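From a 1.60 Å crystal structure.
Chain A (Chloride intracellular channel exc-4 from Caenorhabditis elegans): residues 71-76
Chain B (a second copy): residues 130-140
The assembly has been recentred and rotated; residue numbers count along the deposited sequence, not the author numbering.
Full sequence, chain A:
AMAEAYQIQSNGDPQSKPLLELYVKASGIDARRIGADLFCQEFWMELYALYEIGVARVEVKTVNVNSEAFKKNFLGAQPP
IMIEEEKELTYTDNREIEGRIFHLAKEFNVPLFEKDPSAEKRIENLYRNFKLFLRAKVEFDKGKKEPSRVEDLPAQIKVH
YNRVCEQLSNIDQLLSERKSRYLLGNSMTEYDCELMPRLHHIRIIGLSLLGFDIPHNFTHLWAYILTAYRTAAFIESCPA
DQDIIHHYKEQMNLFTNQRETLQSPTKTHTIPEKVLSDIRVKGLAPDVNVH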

# COMPACT_ATOMS: atom_id res chain seq x y z
N LYS A 71 -10.64 -5.85 10.66
CA LYS A 71 -11.26 -4.63 10.18
C LYS A 71 -11.29 -3.57 11.26
O LYS A 71 -11.05 -2.41 10.99
N LYS A 72 -11.60 -3.97 12.50
CA LYS A 72 -11.73 -3.01 13.56
C LYS A 72 -10.36 -2.55 14.07
O LYS A 72 -10.16 -1.37 14.38
N ASN A 73 -9.44 -3.50 14.19
CA ASN A 73 -8.07 -3.16 14.64
C ASN A 73 -7.28 -2.23 13.70
O ASN A 73 -6.52 -1.39 14.18
N PHE A 74 -7.47 -2.36 12.38
CA PHE A 74 -6.74 -1.55 11.40
C PHE A 74 -7.61 -0.69 10.50
O PHE A 74 -7.15 -0.14 9.48
N LEU A 75 -8.87 -0.52 10.89
CA LEU A 75 -9.78 0.40 10.23
C LEU A 75 -9.72 0.34 8.72
O LEU A 75 -9.71 1.38 8.05
N GLY A 76 -9.74 -0.87 8.17
CA GLY A 76 -9.83 -1.06 6.72
C GLY A 76 -8.50 -1.18 5.99
O GLY A 76 -8.46 -1.42 4.78
N PHE B 130 -5.61 9.77 17.41
CA PHE B 130 -7.01 9.88 17.05
C PHE B 130 -7.64 8.48 17.03
O PHE B 130 -8.73 8.27 17.62
N LYS B 131 -6.97 7.53 16.37
CA LYS B 131 -7.48 6.15 16.24
C LYS B 131 -7.64 5.51 17.63
O LYS B 131 -8.61 4.79 17.88
N LEU B 132 -6.69 5.73 18.54
CA LEU B 132 -6.79 5.10 19.87
C LEU B 132 -8.00 5.67 20.59
O LEU B 132 -8.74 4.95 21.25
N PHE B 133 -8.18 6.98 20.48
CA PHE B 133 -9.29 7.63 21.17
C PHE B 133 -10.63 7.17 20.60
O PHE B 133 -11.59 6.90 21.35
N LEU B 134 -10.72 7.10 19.28
CA LEU B 134 -11.95 6.69 18.58
C LEU B 134 -12.37 5.31 19.12
O LEU B 134 -13.52 5.06 19.49
N ARG B 135 -11.41 4.41 19.17
CA ARG B 135 -11.71 3.04 19.58
C ARG B 135 -12.08 2.99 21.06
O ARG B 135 -13.06 2.37 21.45
N ALA B 136 -11.29 3.65 21.90
CA ALA B 136 -11.54 3.69 23.35
C ALA B 136 -12.93 4.27 23.70
O ALA B 136 -13.66 3.74 24.57
N LYS B 137 -13.30 5.36 23.02
CA LYS B 137 -14.55 6.06 23.32
C LYS B 137 -15.76 5.31 22.77
O LYS B 137 -16.76 5.13 23.47
N VAL B 138 -15.66 4.82 21.55
CA VAL B 138 -16.73 3.99 20.99
C VAL B 138 -16.98 2.78 21.88
O VAL B 138 -18.13 2.45 22.17
N GLU B 139 -15.92 2.09 22.31
CA GLU B 139 -16.10 0.90 23.15
C GLU B 139 -16.71 1.31 24.50
O GLU B 139 -17.61 0.62 25.00
N PHE B 140 -16.25 2.42 25.06
CA PHE B 140 -16.79 2.92 26.33
C PHE B 140 -18.27 3.27 26.22
O PHE B 140 -19.04 3.04 27.15

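A helix that ends against the flank of another often makes contact through a few long side chains, and this pairing between two copies of one protein is a compact example. A:Lys71, m at chi1 and then extended, lies out of reach. A:Lys72 (t, t, m, t) points toward chain B, where its aliphatic portion covers one face of the B:Arg135 guanidinium, A:Lys72 CD lying 3.5 Å from B:Arg135 CZ. Its ammonium reaches farther, forming a long salt bridge from A:Lys72 NZ to B:Glu139 OE2 at 3.6 Å. B:Glu139 OE2 also accepts a 2.8 Å hydrogen bond from B:Arg135 NE within a salt bridge that spans one turn of the helix, so one carboxylate oxygen serves both cations. The CA-to-CB bond of A:Asn73 (m) points away, yet A:Asn73 OD1 comes back to the guanidinium edge and accepts a 3.1 Å hydrogen bond from B:Arg135 NH1. B:Arg135 NH1 also donates to the oxygen of water 1 at 3.0 Å, and that water donates to A:Lys72 O at 3.2 Å. A:Phe74 (m) turns away. A:Leu75 (m, t), already at positive phi, supplies the apolar end: A:Leu75 CD1 packs 3.7 Å from B:Lys131 CG and 4.3 Å from B:Leu134 CD2.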

# COMPACT_ATOMS: atom_id res chain seq x y z
CB LYS A 71 -12.68 -4.90 9.68
CG LYS A 71 -12.73 -5.75 8.42
CD LYS A 71 -14.17 -5.94 7.95
CE LYS A 71 -14.25 -6.77 6.68
NZ LYS A 71 -15.67 -6.89 6.18
CB LYS A 72 -12.51 -3.63 14.73
CG LYS A 72 -12.96 -2.61 15.74
CD LYS A 72 -13.58 -3.27 16.96
CE LYS A 72 -14.80 -4.08 16.65
NZ LYS A 72 -15.61 -4.29 17.88
CB ASN A 73 -7.25 -4.42 14.93
CG ASN A 73 -7.73 -5.13 16.17
OD1 ASN A 73 -8.57 -4.63 16.91
ND2 ASN A 73 -7.18 -6.31 16.41
CB PHE A 74 -5.81 -2.46 10.59
CG PHE A 74 -4.82 -3.18 11.45
CD1 PHE A 74 -3.72 -2.50 11.96
CD2 PHE A 74 -5.02 -4.51 11.79
CE1 PHE A 74 -2.82 -3.14 12.78
CE2 PHE A 74 -4.12 -5.16 12.62
CZ PHE A 74 -3.01 -4.47 13.10
CB LEU A 75 -9.54 1.83 10.70
CG LEU A 75 -9.76 2.09 12.18
CD1 LEU A 75 -9.40 3.52 12.52
CD2 LEU A 75 -11.28 1.84 12.55
CB PHE B 130 -7.22 10.60 15.74
CG PHE B 130 -8.63 10.54 15.24
CD1 PHE B 130 -9.65 11.18 15.93
CD2 PHE B 130 -8.91 9.88 14.08
CE1 PHE B 130 -10.93 11.14 15.44
CE2 PHE B 130 -10.20 9.82 13.61
CZ PHE B 130 -11.18 10.44 14.30
CB LYS B 131 -6.60 5.29 15.32
CG LYS B 131 -6.70 5.70 13.84
CD LYS B 131 -5.83 4.79 12.93
CE LYS B 131 -4.41 5.20 12.98
NZ LYS B 131 -3.50 4.32 12.17
CB LEU B 132 -5.53 5.37 20.71
CG LEU B 132 -4.33 4.63 20.11
CD1 LEU B 132 -3.04 5.24 20.68
CD2 LEU B 132 -4.39 3.14 20.37
CB PHE B 133 -9.23 9.15 21.13
CG PHE B 133 -10.39 9.81 21.85
CD1 PHE B 133 -10.76 9.40 23.12
CD2 PHE B 133 -11.13 10.81 21.24
CE1 PHE B 133 -11.82 9.98 23.78
CE2 PHE B 133 -12.18 11.44 21.91
CZ PHE B 133 -12.53 11.01 23.16
CB LEU B 134 -11.65 6.62 17.09
CG LEU B 134 -12.69 5.97 16.17
CD1 LEU B 134 -14.05 6.67 16.30
CD2 LEU B 134 -12.18 5.98 14.71
CB ARG B 135 -10.52 2.13 19.26
CG ARG B 135 -10.66 0.70 19.77
CD ARG B 135 -11.69 -0.05 18.98
NE ARG B 135 -11.75 -1.45 19.45
CZ ARG B 135 -10.89 -2.40 19.10
NH1 ARG B 135 -9.86 -2.14 18.30
NH2 ARG B 135 -11.04 -3.64 19.57
CB ALA B 136 -10.40 4.49 24.07
CB LYS B 137 -14.53 7.48 22.77
CG LYS B 137 -15.77 8.28 23.23
CD LYS B 137 -15.49 9.73 23.49
CE LYS B 137 -16.59 10.36 24.37
NZ LYS B 137 -17.93 10.10 23.86
CB VAL B 138 -16.40 3.57 19.56
CG1 VAL B 138 -17.23 2.36 19.13
CG2 VAL B 138 -16.62 4.77 18.61
CB GLU B 139 -14.80 0.11 23.36
CG GLU B 139 -14.19 -0.44 22.08
CD GLU B 139 -14.81 -1.70 21.50
OE1 GLU B 139 -15.85 -2.18 22.00
OE2 GLU B 139 -14.22 -2.19 20.51
CB PHE B 140 -16.03 4.16 26.81
CG PHE B 140 -16.52 4.70 28.14
CD1 PHE B 140 -16.21 4.07 29.32
CD2 PHE B 140 -17.30 5.85 28.18
CE1 PHE B 140 -16.65 4.58 30.55
CE2 PHE B 140 -17.76 6.37 29.40
CZ PHE B 140 -17.42 5.73 30.58
O HOH W 1 -8.81 0.18 16.78